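Local coordinates for aldehyde dehydrogenase (Trypanosoma brucei, PDB 5MYP), which probably oxidises aldehydes to carboxylic acids with NAD+ as the electron acceptor, as an aldehyde dehydrogenase found in the glycosome, at the interface of chains A and B. Sequence-based numbering; all coordinates share one arbitrary frame. Chains: chain A/B, Aldehyde dehydrogenase.

The interface of chains A and B. Residues chain A 462, 465, 469-470, 473-474; chain B 246, 421.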
loop_
_atom_site.group_PDB
_atom_site.type_symbol
_atom_site.label_atom_id
_atom_site.label_comp_id
_atom_site.label_asym_id
_atom_site.label_seq_id
_atom_site.Cartn_x
_atom_site.Cartn_y
_atom_site.Cartn_z
ATOM N N ARG A 462 -17.411 21.519 -7.200
ATOM C CA ARG A 462 -18.200 21.920 -8.357
ATOM C C ARG A 462 -19.143 23.055 -7.980
ATOM O O ARG A 462 -19.366 23.334 -6.789
ATOM C CB ARG A 462 -19.011 20.733 -8.882
ATOM C CG ARG A 462 -18.177 19.485 -9.154
ATOM C CD ARG A 462 -18.873 18.462 -10.050
ATOM N NE ARG A 462 -19.802 19.059 -11.018
ATOM C CZ ARG A 462 -19.599 19.224 -12.328
ATOM N NH1 ARG A 462 -18.484 18.816 -12.940
ATOM N NH2 ARG A 462 -20.550 19.801 -13.056
ATOM N N LEU A 465 -23.938 25.332 -11.778
ATOM C CA LEU A 465 -24.205 25.609 -13.192
ATOM C C LEU A 465 -24.194 24.321 -14.016
ATOM O O LEU A 465 -23.707 23.281 -13.566
ATOM C CB LEU A 465 -23.178 26.599 -13.766
ATOM C CG LEU A 465 -23.326 28.080 -13.409
ATOM C CD1 LEU A 465 -23.199 28.319 -11.912
ATOM C CD2 LEU A 465 -22.284 28.870 -14.188
ATOM N N ILE A 469 -21.428 16.866 -18.503
ATOM C CA ILE A 469 -22.002 15.639 -17.913
ATOM C C ILE A 469 -23.538 15.671 -17.834
ATOM O O ILE A 469 -24.187 14.633 -17.999
ATOM C CB ILE A 469 -21.412 15.309 -16.512
ATOM C CG1 ILE A 469 -21.791 16.375 -15.467
ATOM C CG2 ILE A 469 -19.898 15.115 -16.602
ATOM C CD1 ILE A 469 -21.096 16.222 -14.132
ATOM N N ASP A 470 -24.102 16.863 -17.617
ATOM C CA ASP A 470 -25.559 17.042 -17.487
ATOM C C ASP A 470 -26.346 16.837 -18.785
ATOM O O ASP A 470 -27.568 16.678 -18.737
ATOM C CB ASP A 470 -25.893 18.432 -16.927
ATOM C CG ASP A 470 -25.283 18.682 -15.555
ATOM O OD1 ASP A 470 -25.274 17.760 -14.715
ATOM O OD2 ASP A 470 -24.825 19.814 -15.314
ATOM N N ARG A 473 -26.274 12.409 -18.356
ATOM C CA ARG A 473 -26.376 11.565 -17.153
ATOM C C ARG A 473 -27.809 11.329 -16.639
ATOM O O ARG A 473 -28.114 10.229 -16.175
ATOM C CB ARG A 473 -25.463 12.067 -16.017
ATOM C CG ARG A 473 -25.845 13.389 -15.357
ATOM C CD ARG A 473 -25.104 13.564 -14.032
ATOM N NE ARG A 473 -24.905 14.970 -13.671
ATOM C CZ ARG A 473 -24.472 15.411 -12.488
ATOM N NH1 ARG A 473 -24.325 16.718 -12.285
ATOM N NH2 ARG A 473 -24.195 14.567 -11.496
ATOM N N PHE A 474 -28.678 12.337 -16.741
ATOM C CA PHE A 474 -29.999 12.283 -16.095
ATOM C C PHE A 474 -31.039 11.509 -16.900
ATOM O O PHE A 474 -31.232 11.795 -18.084
ATOM C CB PHE A 474 -30.537 13.694 -15.832
ATOM C CG PHE A 474 -29.699 14.494 -14.874
ATOM C CD1 PHE A 474 -29.516 14.061 -13.566
ATOM C CD2 PHE A 474 -29.102 15.689 -15.271
ATOM C CE1 PHE A 474 -28.743 14.792 -12.673
ATOM C CE2 PHE A 474 -28.333 16.426 -14.381
ATOM C CZ PHE A 474 -28.149 15.977 -13.081
ATOM N N ARG B 246 -29.209 16.064 -8.473
ATOM C CA ARG B 246 -27.912 15.388 -8.376
ATOM C C ARG B 246 -27.951 14.230 -7.372
ATOM O O ARG B 246 -27.480 13.135 -7.679
ATOM C CB ARG B 246 -26.800 16.390 -8.050
ATOM C CG ARG B 246 -26.518 17.305 -9.233
ATOM C CD ARG B 246 -25.578 18.454 -8.920
ATOM N NE ARG B 246 -25.401 19.295 -10.105
ATOM C CZ ARG B 246 -24.550 20.317 -10.217
ATOM N NH1 ARG B 246 -23.745 20.664 -9.211
ATOM N NH2 ARG B 246 -24.508 21.003 -11.364
ATOM N N ASP B 421 -22.048 17.903 -5.655
ATOM C CA ASP B 421 -22.439 16.816 -6.562
ATOM C C ASP B 421 -22.190 15.467 -5.888
ATOM O O ASP B 421 -21.650 15.411 -4.780
ATOM C CB ASP B 421 -21.664 16.906 -7.889
ATOM C CG ASP B 421 -22.509 16.527 -9.101
ATOM O OD1 ASP B 421 -23.356 15.606 -9.008
ATOM O OD2 ASP B 421 -22.316 17.150 -10.170
#
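A:Arg473, whose backbone keeps helix-like torsions in the loop past the 3-10 helix 468-471 of the C-terminal tail, meets B:Asp421, whose backbone is fully extended beyond strand 417-419, while B:Arg246 reaches in from helix 240-252. The guanidinium of A:Arg473 grips the B:Asp421 carboxylate end-on, one nitrogen to each oxygen. NH2 of A:Arg473 points almost straight at OD1 of B:Asp421 (2.8 Å, 177° at the hydrogen). NH1 of A:Arg473 reaches the syn lone pair of OD2 of B:Asp421 at 2.9 Å, but this oxygen is tilted from the guanidinium plane, and the two flat groups are twisted 39° apart. At the adjoining NE-NH1 edge A:Asp470 of the same chain is gripped side-on: NE and NH1 of A:Arg473 both donate to its OD1, the NH1 bond measuring 2.8 Å, with NH1 shared between the two carboxylates. Carboxylates at two adjoining edges should fix the rotation of the guanidinium, while A:Ile469 CD1 and A:Phe474 CZ pack on opposite faces, both toward its rim. CG of A:Arg473 sits between its backbone N and carbonyl carbon (chi1 69°), and the extended chain beyond carries the guanidinium to B:Asp421. A:Arg462, bent at chi3, adds a longer salt bridge from NE to OD2 of B:Asp421 (3.3 Å), its plane steeply turned against the carboxylate. OD2 of B:Asp421 also lies over the rim of one guanidinium face of B:Arg246, in a same-chain salt bridge to NE (3.8 Å); NH2 of B:Arg246 makes a weak hydrogen bond to the backbone O of A:Leu465. The positive groups around B:Asp421 would probably stabilise its negative charge. This ionic network probably helps anchor the tail of one subunit on the other in a two-fold dimer.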